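Local coordinates for CglIIR protein (Corynebacterium glutamicum, PDB 6F1S) that forms the C-terminal domain of the H subunit of the CglI restriction endonuclease, a subunit containing a helicase-like NTPase motor of the DEAD-Z1 type, at residues G19-A24 against A116-E121; F23-R28 against V102-G107; K37-Y42 against P151-N156; I52-I57 against A78-F83; P112-L117 against I128-E133. One frame throughout, in Å; residues are numbered along the deposited sequence.

Contact 1 of 5, residues G19-A24 against A116-E121; sequences GVNYFA and ALSRAE
Edge strand 21-23 of the mixed sheet meets the helix 112-120 through one pair of side chains, Asn21 and Ser118. Their CA atoms lie 7.7 Å apart, and both CB atoms are directed across the gap, so two short polar groups suffice to span it. The amide nitrogen ND2 of Asn21 donates to the hydroxyl OG of Ser118 at 2.9 Å. The N-H...O angle is 178° and the acceptor lies only 2° out of the amide plane, which makes the bond almost perfectly straight and directed along an N-H of the flat group. With its CG beside the backbone N and opposite the carbonyl carbon (chi1 -80°), Asn21 presents ND2 to the helix. The other arm of the amide, OD1, passes 3.6 Å from Ser118 CB and accepts a hydrogen bond from Asn156 ND2 on the neighbouring strand 152-158. Donor and acceptor ends therefore have separate partners, which fixes the rotation of the amide.

Ser118 OG is gripped more than once: besides receiving ND2, it is hydrogen-bonded to the backbone carbonyls of Asp114 and Gln115, about one turn back in its own helix. With these two carbonyls within bonding distance, OG can still accept the N-H of Asn21. Nearby, Lys158 of strand 152-158 is hydrogen-bonded through NZ to Glu121 O, just past the helix end. The Asn21-Ser118 bond thus joins the edge strand of the mixed sheet to the helix of the beta-alpha-beta unit formed by strand 92-100, helix 112-120 and strand 126-132.

Contact 2 of 5, residues F23-R28 against V102-G107; sequences FAADPR and VNQGTG
The carbonyl oxygen of Ala25 receives NE2 of Gln104 in a hydrogen bond of 2.9 Å. The N-H...O angle of 158° shows a sound bond; the donor stands above the carbonyl plane, 59° out of it, and so does not lie on a lone pair. The oxygen sits close to the plane of the Gln104 amide. Bending of the Gln104 chain at chi2 (-76°) turns that amide toward the other loop, although its CB does not point there, and also brings NE2 to 3.8 Å from Asp26 CB.

Gln104 occupies the second position of a type II beta turn running from Asn103 to Thr106, with Gly105 third at positive phi, as this turn requires. The contact thus joins two surface loops, one following edge strand 21-23 and one following strand 92-100, with Ala25 and Gly105 closest in the backbone at 6.2 Å between CA atoms. Farther along, the carbonyl oxygen of Gly107 comes to the rim of the Phe23 ring, near its plane, 3.7 Å from CE1. The carboxylate of Asp70 also accepts hydrogen bonds from the backbone N atoms of Ala25 and Asp26.

Contact 3 of 5, residues K37-Y42 against P151-N156; sequences KKLLAY and PIWVPN
Leu39 does most of the work in this helix segment, laying one methyl on the indole of Trp153. CD1 sits 3.5 Å from the centroid of the five-membered ring and only 10° off its normal, a CH-pi contact squarely over the face. Its nearest ring atom is CD2, also at 3.5 Å. The same side chain reaches the six-membered part through CB, which is 3.8 Å from Trp153 CZ2. The two side chains slide past each other in opposite directions instead of meeting end on. The backbones stay well apart, with 9.3 Å between the CA atoms of Leu39 and Trp153.

Next in the sequence, Leu40 approaches the rim: CD2 lies near the ring plane, 4.0 Å from CZ2. Its CB does not point at the strand, and the branch reaches the indole only at its end. Face and edge are thus touched by consecutive residues of helix 32-46. Rotation of the indole is further limited by NE1, which donates to Asp36 OD1, earlier in that helix. Packing of an interior-strand indole against leucines of a helix that covers the sheet is typical of the helix-sheet interface of an alpha/beta fold.

Contact 4 of 5, residues I52-I57 against A78-F83; sequences IGMRAI and AALLDF
The aromatic ring of Phe83 is approached obliquely by the methyl CE of Met54, a selenomethionine here; Met54 CE lies 3.9 Å from Phe83 CB. The Phe83 CB is directed at the other helix, yet the end of the side chain leads away, and the side chain touches Pro160. The bend of the Met54 chain at chi2 (-56°) turns the selenium alongside Leu80 and the methyl toward Phe83. On the way, SE lies 4.0 Å from Leu80 CD2.

This is helix-helix packing between the start of helix 54-61 and the middle of helix 73-86, with the CA atoms of Met54 and Leu80 6.5 Å apart. Gly53 holds the N-cap position, and its carbonyl accepts a hydrogen bond from Ile57 N. Met54 and Ile57, three residues apart, both direct their CB atoms at helix 73-86. Between them comes Leu80, which uses its two methyls separately: CD2 faces the selenium, while CD1 comes to 3.5 Å from Ile57 CG2. The Ile57 and Leu80 side chains cross at about a right angle. Beyond the pair of helices, Ala92 of strand 92-100 touches both Met54 and Ile57, and Pro125 touches Met54 and Leu80.

Contact 5 of 5, residues P112-L117 against I128-E133; sequences PTDQAL and ILYRIE
Asp114 and Ile128 mark the closest backbone approach, 8.3 Å between CA atoms, where the first turns of helix 112-120 pass beside strand 126-132. The helix is regular here, with Leu117 N bonded to Thr113 O at 3.0 Å. On the strand, the backbone of Ile128 and Tyr130 pairs with Asn156 and Val154 of the antiparallel neighbour 152-158.

Ile128 directs its side chain at the helix, with CG1 opposite the carbonyl carbon (chi1 -57°), and the terminal CD1 comes to 4.2 Å from Asp114 O and 4.4 Å from Asp114 CB. These are loose van der Waals contacts against the first turns of the helix. Helix and strand belong to a beta-alpha-beta crossover: chain leaving strand 92-100 forms helix 112-120 and returns as the parallel neighbour 126-132.

Two residues further, Tyr130 extends its ring so that the hydroxyl end nears the helix. The Asp114 carboxylate meets the ring at its edge, the two planes being 63° apart. Its OD2 is modelled implausibly near Tyr130 OH, so the detail of that pair is doubtful. Firmer partners hold both groups: Asp114 OD1 forms a salt bridge with Arg97 of strand 92-100, and Tyr130 OH is hydrogen-bonded to Ser111 N just ahead of the helix. Partly through Arg97, the buried carboxylate probably has its charge balanced. A bound 1,2-ethanediol, probably from the crystallisation liquor, lies about 3 Å from the Tyr130 side chain.

Contacts 3, 4 and 5 are buried, contact 1 partly so, and contact 2 lies at the surface. Contacts 1 and 5 share helix 112-120, which meets edge strand 21-23 through an amide and strand 126-132 through Ile128 packing and the doubtful Asp114-Tyr130 approach. Contact 3 covers the sheet with helix 32-46, its Trp153 strand lying between those two strands; the backbone bonds Val154-Tyr130 and Ala24-Pro155 connect it to contacts 5 and 1. Purely apolar packing is confined to contacts 3 and 4, whereas contacts 1 and 2 each have one amide hydrogen bond, contact 2 adding the Phe23 rim against Gly107. Contact 4, about 24 Å from contact 2 between centres, touches contact 3 through Tyr42 and Ile52.

Contact 1 of 5, residues G19-A24 against A116-E121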
# COMPACT_ATOMS: atom_id res chain seq x y z
N GLY A 19 -11.75 -0.15 -10.06
CA GLY A 19 -11.80 -1.60 -10.22
C GLY A 19 -10.49 -2.23 -10.63
O GLY A 19 -10.44 -3.42 -10.93
N VAL A 20 -9.42 -1.44 -10.65
CA VAL A 20 -8.10 -1.91 -11.03
C VAL A 20 -7.12 -1.74 -9.86
O VAL A 20 -7.14 -0.73 -9.16
CB VAL A 20 -7.57 -1.17 -12.28
CG1 VAL A 20 -6.16 -1.62 -12.64
CG2 VAL A 20 -8.52 -1.37 -13.46
N ASN A 21 -6.28 -2.76 -9.64
CA ASN A 21 -5.18 -2.66 -8.67
C ASN A 21 -4.02 -1.85 -9.24
O ASN A 21 -3.65 -2.02 -10.39
CB ASN A 21 -4.67 -4.04 -8.26
CG ASN A 21 -5.53 -4.72 -7.21
OD1 ASN A 21 -5.94 -4.10 -6.23
ND2 ASN A 21 -5.80 -6.00 -7.41
N TYR A 22 -3.45 -0.97 -8.43
CA TYR A 22 -2.21 -0.30 -8.80
C TYR A 22 -1.25 -0.37 -7.63
O TYR A 22 -1.61 -0.00 -6.52
CB TYR A 22 -2.45 1.16 -9.19
CG TYR A 22 -3.42 1.37 -10.34
CD1 TYR A 22 -2.99 1.29 -11.66
CD2 TYR A 22 -4.75 1.66 -10.09
CE1 TYR A 22 -3.88 1.49 -12.71
CE2 TYR A 22 -5.65 1.85 -11.13
CZ TYR A 22 -5.20 1.77 -12.44
OH TYR A 22 -6.10 1.96 -13.47
N PHE A 23 -0.03 -0.85 -7.86
CA PHE A 23 0.94 -0.85 -6.78
C PHE A 23 2.24 -0.15 -7.20
O PHE A 23 2.61 -0.15 -8.37
CB PHE A 23 1.22 -2.29 -6.30
CG PHE A 23 2.34 -3.00 -7.03
CD1 PHE A 23 2.08 -3.69 -8.21
CD2 PHE A 23 3.63 -2.99 -6.53
CE1 PHE A 23 3.10 -4.36 -8.88
CE2 PHE A 23 4.66 -3.65 -7.19
CZ PHE A 23 4.39 -4.34 -8.37
N ALA A 24 2.90 0.45 -6.23
CA ALA A 24 4.18 1.11 -6.46
C ALA A 24 5.29 0.09 -6.67
O ALA A 24 5.61 -0.68 -5.77
CB ALA A 24 4.52 2.03 -5.29
N ALA A 116 -7.76 -12.20 -4.84
CA ALA A 116 -9.18 -12.50 -4.71
C ALA A 116 -9.85 -11.51 -3.78
O ALA A 116 -10.98 -11.08 -4.03
CB ALA A 116 -9.39 -13.94 -4.22
N LEU A 117 -9.17 -11.16 -2.69
CA LEU A 117 -9.68 -10.19 -1.73
C LEU A 117 -10.00 -8.88 -2.43
O LEU A 117 -11.09 -8.34 -2.29
CB LEU A 117 -8.67 -9.96 -0.59
CG LEU A 117 -9.09 -9.12 0.62
CD1 LEU A 117 -8.25 -9.48 1.83
CD2 LEU A 117 -9.01 -7.61 0.37
N SER A 118 -9.04 -8.37 -3.20
CA SER A 118 -9.19 -7.07 -3.83
C SER A 118 -10.24 -7.11 -4.94
O SER A 118 -10.97 -6.14 -5.13
CB SER A 118 -7.85 -6.58 -4.39
OG SER A 118 -7.36 -7.42 -5.42
N ARG A 119 -10.33 -8.22 -5.66
CA ARG A 119 -11.36 -8.33 -6.67
C ARG A 119 -12.75 -8.33 -6.03
O ARG A 119 -13.69 -7.76 -6.58
CB ARG A 119 -11.16 -9.60 -7.51
CG ARG A 119 -9.97 -9.52 -8.45
CD ARG A 119 -10.02 -10.62 -9.50
NE ARG A 119 -9.11 -10.36 -10.61
CZ ARG A 119 -8.05 -11.11 -10.91
NH1 ARG A 119 -7.77 -12.18 -10.17
NH2 ARG A 119 -7.28 -10.80 -11.94
N ALA A 120 -12.86 -8.93 -4.85
CA ALA A 120 -14.14 -9.01 -4.16
C ALA A 120 -14.56 -7.68 -3.52
O ALA A 120 -15.74 -7.47 -3.23
CB ALA A 120 -14.11 -10.11 -3.10
N GLU A 121 -13.60 -6.78 -3.29
CA GLU A 121 -13.92 -5.49 -2.67
C GLU A 121 -14.31 -4.46 -3.71
O GLU A 121 -13.47 -3.97 -4.45
CB GLU A 121 -12.73 -4.98 -1.85
CG GLU A 121 -12.97 -3.63 -1.20
CD GLU A 121 -14.22 -3.61 -0.33
OE1 GLU A 121 -15.16 -2.86 -0.66
OE2 GLU A 121 -14.26 -4.35 0.68

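Contact 2 of 5, residues F23-R28 against V102-G107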
# COMPACT_ATOMS: atom_id res chain seq x y z
N PHE A 23 -0.03 -0.85 -7.86
CA PHE A 23 0.94 -0.85 -6.78
C PHE A 23 2.24 -0.15 -7.20
O PHE A 23 2.61 -0.15 -8.37
CB PHE A 23 1.22 -2.29 -6.30
CG PHE A 23 2.34 -3.00 -7.03
CD1 PHE A 23 2.08 -3.69 -8.21
CD2 PHE A 23 3.63 -2.99 -6.53
CE1 PHE A 23 3.10 -4.36 -8.88
CE2 PHE A 23 4.66 -3.65 -7.19
CZ PHE A 23 4.39 -4.34 -8.37
N ALA A 24 2.90 0.45 -6.23
CA ALA A 24 4.18 1.11 -6.46
C ALA A 24 5.29 0.09 -6.67
O ALA A 24 5.61 -0.68 -5.77
CB ALA A 24 4.52 2.03 -5.29
N ALA A 25 5.88 0.10 -7.86
CA ALA A 25 6.98 -0.80 -8.19
C ALA A 25 8.22 -0.46 -7.39
O ALA A 25 8.96 -1.36 -6.97
CB ALA A 25 7.28 -0.74 -9.67
N ASP A 26 8.45 0.83 -7.19
CA ASP A 26 9.67 1.29 -6.53
C ASP A 26 9.39 2.40 -5.51
O ASP A 26 9.81 3.54 -5.69
CB ASP A 26 10.67 1.78 -7.58
CG ASP A 26 12.05 2.05 -7.00
OD1 ASP A 26 12.37 1.47 -5.94
OD2 ASP A 26 12.82 2.83 -7.61
N PRO A 27 8.68 2.07 -4.42
CA PRO A 27 8.35 3.10 -3.43
C PRO A 27 9.55 3.54 -2.60
O PRO A 27 10.51 2.78 -2.44
CB PRO A 27 7.30 2.42 -2.55
CG PRO A 27 7.64 0.98 -2.64
CD PRO A 27 8.14 0.75 -4.03
N ARG A 28 9.49 4.76 -2.09
CA ARG A 28 10.47 5.26 -1.13
C ARG A 28 9.76 5.79 0.12
O ARG A 28 8.76 6.49 0.00
CB ARG A 28 11.33 6.37 -1.76
N VAL A 102 8.79 -10.74 -1.64
CA VAL A 102 8.64 -10.41 -3.05
C VAL A 102 9.83 -9.57 -3.47
O VAL A 102 10.19 -8.61 -2.80
CB VAL A 102 7.32 -9.65 -3.32
CG1 VAL A 102 7.18 -9.31 -4.79
CG2 VAL A 102 6.12 -10.45 -2.83
N ASN A 103 10.47 -9.93 -4.58
CA ASN A 103 11.60 -9.12 -5.04
C ASN A 103 11.13 -7.90 -5.80
O ASN A 103 10.04 -7.89 -6.37
CB ASN A 103 12.53 -9.95 -5.92
CG ASN A 103 13.32 -10.97 -5.14
OD1 ASN A 103 14.19 -10.63 -4.34
ND2 ASN A 103 13.01 -12.25 -5.36
N GLN A 104 11.95 -6.86 -5.78
CA GLN A 104 11.64 -5.64 -6.49
C GLN A 104 11.73 -5.86 -8.00
O GLN A 104 12.60 -6.60 -8.48
CB GLN A 104 12.59 -4.52 -6.05
CG GLN A 104 12.12 -3.11 -6.37
CD GLN A 104 12.29 -2.76 -7.84
OE1 GLN A 104 13.19 -3.26 -8.50
NE2 GLN A 104 11.40 -1.91 -8.35
N GLY A 105 10.82 -5.24 -8.74
CA GLY A 105 10.88 -5.23 -10.19
C GLY A 105 10.35 -6.46 -10.89
O GLY A 105 10.55 -6.60 -12.10
N THR A 106 9.68 -7.35 -10.17
CA THR A 106 9.15 -8.57 -10.79
C THR A 106 7.82 -8.32 -11.50
O THR A 106 7.33 -9.20 -12.21
CB THR A 106 8.95 -9.70 -9.77
OG1 THR A 106 8.00 -9.30 -8.78
CG2 THR A 106 10.27 -10.06 -9.10
N GLY A 107 7.24 -7.14 -11.30
CA GLY A 107 6.02 -6.78 -11.99
C GLY A 107 4.74 -7.09 -11.25
O GLY A 107 3.65 -6.74 -11.70

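Contact 3 of 5, residues K37-Y42 against P151-N156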
# COMPACT_ATOMS: atom_id res chain seq x y z
N LYS A 37 7.08 1.60 12.64
CA LYS A 37 6.59 1.61 14.02
C LYS A 37 5.09 1.92 14.05
O LYS A 37 4.33 1.29 14.78
CB LYS A 37 7.36 2.63 14.85
CG LYS A 37 7.05 2.62 16.34
CD LYS A 37 7.63 3.85 17.04
CE LYS A 37 7.60 3.71 18.55
NZ LYS A 37 8.58 2.69 19.03
N LYS A 38 4.69 2.89 13.24
CA LYS A 38 3.30 3.33 13.16
C LYS A 38 2.38 2.23 12.62
O LYS A 38 1.34 1.93 13.22
CB LYS A 38 3.20 4.58 12.28
CG LYS A 38 1.82 4.87 11.72
CD LYS A 38 1.01 5.78 12.63
CE LYS A 38 -0.15 6.43 11.87
NZ LYS A 38 0.32 7.30 10.76
N LEU A 39 2.76 1.62 11.49
CA LEU A 39 1.94 0.59 10.86
C LEU A 39 1.89 -0.68 11.71
O LEU A 39 0.84 -1.31 11.83
CB LEU A 39 2.45 0.27 9.45
CG LEU A 39 2.29 1.39 8.41
CD1 LEU A 39 2.83 0.95 7.05
CD2 LEU A 39 0.83 1.81 8.28
N LEU A 40 3.02 -1.05 12.30
CA LEU A 40 3.06 -2.24 13.16
C LEU A 40 2.27 -2.05 14.46
O LEU A 40 1.68 -3.00 14.97
CB LEU A 40 4.51 -2.62 13.47
CG LEU A 40 5.30 -3.19 12.29
CD1 LEU A 40 6.72 -3.52 12.71
CD2 LEU A 40 4.61 -4.42 11.70
N ALA A 41 2.26 -0.82 14.98
CA ALA A 41 1.44 -0.53 16.16
C ALA A 41 -0.03 -0.59 15.80
O ALA A 41 -0.86 -1.01 16.60
CB ALA A 41 1.79 0.83 16.75
N TYR A 42 -0.35 -0.17 14.58
CA TYR A 42 -1.73 -0.23 14.10
C TYR A 42 -2.17 -1.68 13.93
O TYR A 42 -3.27 -2.05 14.35
CB TYR A 42 -1.88 0.53 12.77
CG TYR A 42 -3.31 0.64 12.27
CD1 TYR A 42 -3.93 -0.44 11.65
CD2 TYR A 42 -4.04 1.82 12.42
CE1 TYR A 42 -5.23 -0.35 11.20
CE2 TYR A 42 -5.34 1.92 11.97
CZ TYR A 42 -5.93 0.83 11.36
OH TYR A 42 -7.23 0.92 10.90
N PRO A 151 13.54 -2.66 6.33
CA PRO A 151 12.37 -3.18 5.62
C PRO A 151 11.70 -2.13 4.73
O PRO A 151 11.98 -0.94 4.87
CB PRO A 151 11.43 -3.58 6.75
CG PRO A 151 11.71 -2.55 7.81
CD PRO A 151 13.20 -2.27 7.71
N ILE A 152 10.83 -2.59 3.84
CA ILE A 152 10.05 -1.69 3.00
C ILE A 152 8.57 -2.02 3.20
O ILE A 152 8.21 -3.14 3.57
CB ILE A 152 10.43 -1.83 1.50
CG1 ILE A 152 9.85 -0.68 0.67
CG2 ILE A 152 9.98 -3.18 0.93
CD1 ILE A 152 10.45 0.67 0.96
N TRP A 153 7.71 -1.03 2.98
CA TRP A 153 6.28 -1.26 2.85
C TRP A 153 5.90 -0.92 1.41
O TRP A 153 6.27 0.14 0.91
CB TRP A 153 5.47 -0.41 3.82
CG TRP A 153 5.45 -0.89 5.24
CD1 TRP A 153 6.29 -0.51 6.24
CD2 TRP A 153 4.53 -1.83 5.82
NE1 TRP A 153 5.96 -1.16 7.41
CE2 TRP A 153 4.88 -1.97 7.18
CE3 TRP A 153 3.45 -2.56 5.32
CZ2 TRP A 153 4.19 -2.81 8.05
CZ3 TRP A 153 2.76 -3.40 6.19
CH2 TRP A 153 3.13 -3.52 7.53
N VAL A 154 5.18 -1.81 0.75
CA VAL A 154 4.75 -1.57 -0.62
C VAL A 154 3.23 -1.38 -0.69
O VAL A 154 2.47 -2.24 -0.25
CB VAL A 154 5.17 -2.71 -1.56
CG1 VAL A 154 4.91 -2.34 -3.00
CG2 VAL A 154 6.64 -3.06 -1.35
N PRO A 155 2.78 -0.24 -1.22
CA PRO A 155 1.35 0.06 -1.29
C PRO A 155 0.67 -0.44 -2.57
O PRO A 155 1.23 -0.35 -3.66
CB PRO A 155 1.32 1.59 -1.23
CG PRO A 155 2.58 1.98 -1.94
CD PRO A 155 3.61 0.93 -1.61
N ASN A 156 -0.54 -0.95 -2.42
CA ASN A 156 -1.38 -1.34 -3.54
C ASN A 156 -2.74 -0.72 -3.34
O ASN A 156 -3.39 -0.96 -2.33
CB ASN A 156 -1.48 -2.87 -3.66
CG ASN A 156 -2.49 -3.31 -4.71
OD1 ASN A 156 -2.11 -3.68 -5.82
ND2 ASN A 156 -3.77 -3.28 -4.36

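Contact 4 of 5, residues I52-I57 against A78-F83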
# COMPACT_ATOMS: atom_id res chain seq x y z
N ILE A 52 -10.83 2.13 7.95
CA ILE A 52 -10.10 3.27 8.49
C ILE A 52 -10.56 4.55 7.79
O ILE A 52 -10.88 4.53 6.61
CB ILE A 52 -8.58 3.06 8.34
CG1 ILE A 52 -7.79 4.17 9.03
CG2 ILE A 52 -8.21 2.93 6.87
CD1 ILE A 52 -6.29 4.00 8.95
N GLY A 53 -10.62 5.64 8.54
CA GLY A 53 -11.08 6.92 8.02
C GLY A 53 -10.17 7.51 6.96
O GLY A 53 -8.95 7.31 6.99
N MSE A 54 -10.76 8.25 6.03
CA MSE A 54 -10.05 8.81 4.88
C MSE A 54 -8.82 9.62 5.24
O MSE A 54 -7.76 9.45 4.64
CB MSE A 54 -11.00 9.70 4.07
CG MSE A 54 -12.14 8.94 3.42
SE MSE A 54 -11.47 7.49 2.29
CE MSE A 54 -13.17 6.89 1.56
N ARG A 55 -8.96 10.52 6.21
CA ARG A 55 -7.86 11.37 6.63
C ARG A 55 -6.67 10.55 7.15
O ARG A 55 -5.51 10.94 6.99
CB ARG A 55 -8.33 12.36 7.69
CG ARG A 55 -7.24 13.26 8.19
CD ARG A 55 -7.73 14.17 9.30
NE ARG A 55 -6.63 14.94 9.87
CZ ARG A 55 -6.77 15.81 10.87
NH1 ARG A 55 -7.96 16.02 11.41
NH2 ARG A 55 -5.71 16.46 11.32
N ALA A 56 -6.96 9.41 7.77
CA ALA A 56 -5.91 8.58 8.34
C ALA A 56 -5.16 7.84 7.24
O ALA A 56 -3.94 7.69 7.30
CB ALA A 56 -6.49 7.60 9.35
N ILE A 57 -5.90 7.39 6.24
CA ILE A 57 -5.33 6.83 5.02
C ILE A 57 -4.38 7.82 4.35
O ILE A 57 -3.25 7.47 4.01
CB ILE A 57 -6.43 6.43 4.02
CG1 ILE A 57 -7.04 5.09 4.39
CG2 ILE A 57 -5.86 6.34 2.62
CD1 ILE A 57 -6.14 3.91 4.09
N ALA A 78 -6.67 12.56 -4.07
CA ALA A 78 -7.72 13.46 -4.53
C ALA A 78 -9.06 12.73 -4.63
O ALA A 78 -10.09 13.26 -4.22
CB ALA A 78 -7.34 14.07 -5.87
N ALA A 79 -9.03 11.51 -5.17
CA ALA A 79 -10.24 10.69 -5.27
C ALA A 79 -10.85 10.41 -3.90
O ALA A 79 -12.06 10.44 -3.74
CB ALA A 79 -9.93 9.39 -5.98
N LEU A 80 -9.99 10.15 -2.92
CA LEU A 80 -10.45 9.87 -1.57
C LEU A 80 -11.13 11.08 -0.95
O LEU A 80 -12.14 10.94 -0.25
CB LEU A 80 -9.29 9.41 -0.69
CG LEU A 80 -8.61 8.11 -1.12
CD1 LEU A 80 -7.47 7.80 -0.18
CD2 LEU A 80 -9.60 6.96 -1.17
N LEU A 81 -10.59 12.27 -1.20
CA LEU A 81 -11.18 13.50 -0.69
C LEU A 81 -12.55 13.76 -1.33
O LEU A 81 -13.45 14.28 -0.67
CB LEU A 81 -10.25 14.69 -0.94
CG LEU A 81 -8.92 14.68 -0.17
CD1 LEU A 81 -8.11 15.93 -0.47
CD2 LEU A 81 -9.17 14.55 1.33
N ASP A 82 -12.68 13.41 -2.60
CA ASP A 82 -13.97 13.51 -3.28
C ASP A 82 -15.00 12.60 -2.60
O ASP A 82 -16.16 12.97 -2.45
CB ASP A 82 -13.84 13.15 -4.76
N PHE A 83 -14.56 11.42 -2.19
CA PHE A 83 -15.42 10.50 -1.44
C PHE A 83 -15.83 11.08 -0.10
O PHE A 83 -16.95 10.85 0.37
CB PHE A 83 -14.72 9.17 -1.23
CG PHE A 83 -14.71 8.30 -2.45
CD1 PHE A 83 -15.86 8.15 -3.21
CD2 PHE A 83 -13.56 7.64 -2.84
CE1 PHE A 83 -15.85 7.34 -4.33
CE2 PHE A 83 -13.55 6.84 -3.96
CZ PHE A 83 -14.70 6.69 -4.71

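Contact 5 of 5, residues P112-L117 against I128-E133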
# COMPACT_ATOMS: atom_id res chain seq x y z
N PRO A 112 -2.04 -14.77 -4.09
CA PRO A 112 -3.31 -15.19 -4.69
C PRO A 112 -4.51 -14.87 -3.81
O PRO A 112 -5.58 -14.55 -4.32
CB PRO A 112 -3.14 -16.71 -4.84
CG PRO A 112 -1.66 -16.93 -4.86
CD PRO A 112 -1.10 -15.89 -3.95
N THR A 113 -4.32 -14.93 -2.49
CA THR A 113 -5.39 -14.61 -1.55
C THR A 113 -5.78 -13.13 -1.61
O THR A 113 -6.96 -12.79 -1.59
CB THR A 113 -4.97 -14.97 -0.10
OG1 THR A 113 -4.81 -16.38 0.00
CG2 THR A 113 -6.02 -14.51 0.90
N ASP A 114 -4.78 -12.25 -1.69
CA ASP A 114 -5.06 -10.82 -1.73
C ASP A 114 -5.57 -10.36 -3.11
O ASP A 114 -6.27 -9.34 -3.21
CB ASP A 114 -3.81 -10.04 -1.31
CG ASP A 114 -3.54 -10.14 0.18
OD1 ASP A 114 -4.53 -10.21 0.94
OD2 ASP A 114 -2.36 -10.17 0.60
N GLN A 115 -5.22 -11.10 -4.16
CA GLN A 115 -5.82 -10.89 -5.48
C GLN A 115 -7.33 -11.06 -5.39
O GLN A 115 -8.10 -10.17 -5.79
CB GLN A 115 -5.24 -11.86 -6.52
CG GLN A 115 -4.07 -11.32 -7.35
CD GLN A 115 -4.45 -10.16 -8.26
OE1 GLN A 115 -5.63 -9.92 -8.53
NE2 GLN A 115 -3.45 -9.42 -8.72
N ALA A 116 -7.76 -12.20 -4.84
CA ALA A 116 -9.18 -12.50 -4.71
C ALA A 116 -9.85 -11.51 -3.78
O ALA A 116 -10.98 -11.08 -4.03
CB ALA A 116 -9.39 -13.94 -4.22
N LEU A 117 -9.17 -11.16 -2.69
CA LEU A 117 -9.68 -10.19 -1.73
C LEU A 117 -10.00 -8.88 -2.43
O LEU A 117 -11.09 -8.34 -2.29
CB LEU A 117 -8.67 -9.96 -0.59
CG LEU A 117 -9.09 -9.12 0.62
CD1 LEU A 117 -8.25 -9.48 1.83
CD2 LEU A 117 -9.01 -7.61 0.37
N ILE A 128 -3.79 -1.94 0.29
CA ILE A 128 -3.08 -3.12 0.77
C ILE A 128 -1.61 -2.78 0.94
O ILE A 128 -0.96 -2.32 0.00
CB ILE A 128 -3.24 -4.31 -0.20
CG1 ILE A 128 -4.73 -4.63 -0.42
CG2 ILE A 128 -2.49 -5.52 0.31
CD1 ILE A 128 -4.98 -5.82 -1.35
N LEU A 129 -1.08 -2.99 2.14
CA LEU A 129 0.33 -2.72 2.41
C LEU A 129 1.09 -4.02 2.69
O LEU A 129 0.71 -4.80 3.57
CB LEU A 129 0.48 -1.73 3.58
CG LEU A 129 0.09 -0.28 3.26
CD1 LEU A 129 -0.09 0.56 4.52
CD2 LEU A 129 1.12 0.36 2.36
N TYR A 130 2.15 -4.24 1.93
CA TYR A 130 3.00 -5.42 2.10
C TYR A 130 4.33 -5.04 2.73
O TYR A 130 5.05 -4.19 2.20
CB TYR A 130 3.26 -6.11 0.75
CG TYR A 130 2.27 -7.19 0.38
CD1 TYR A 130 0.95 -7.13 0.79
CD2 TYR A 130 2.66 -8.28 -0.41
CE1 TYR A 130 0.04 -8.12 0.44
CE2 TYR A 130 1.76 -9.27 -0.76
CZ TYR A 130 0.45 -9.18 -0.33
OH TYR A 130 -0.46 -10.15 -0.67
N ARG A 131 4.65 -5.66 3.86
CA ARG A 131 5.93 -5.43 4.52
C ARG A 131 6.94 -6.47 4.07
O ARG A 131 6.76 -7.66 4.29
CB ARG A 131 5.77 -5.46 6.05
CG ARG A 131 6.97 -4.91 6.82
CD ARG A 131 6.79 -5.12 8.32
NE ARG A 131 7.84 -4.48 9.11
CZ ARG A 131 9.00 -5.04 9.41
NH1 ARG A 131 9.28 -6.26 8.98
NH2 ARG A 131 9.89 -4.38 10.14
N ILE A 132 8.01 -6.01 3.43
CA ILE A 132 9.04 -6.91 2.91
C ILE A 132 10.37 -6.64 3.58
O ILE A 132 10.86 -5.51 3.56
CB ILE A 132 9.19 -6.77 1.39
CG1 ILE A 132 7.87 -7.08 0.69
CG2 ILE A 132 10.31 -7.67 0.88
CD1 ILE A 132 7.89 -6.80 -0.79
N GLU A 133 10.96 -7.69 4.16
CA GLU A 133 12.21 -7.57 4.90
C GLU A 133 13.12 -8.75 4.61
O GLU A 133 12.66 -9.88 4.44
CB GLU A 133 11.92 -7.47 6.40
CG GLU A 133 13.13 -7.22 7.26
CD GLU A 133 12.91 -7.64 8.71
OE1 GLU A 133 12.07 -7.03 9.39
OE2 GLU A 133 13.58 -8.59 9.15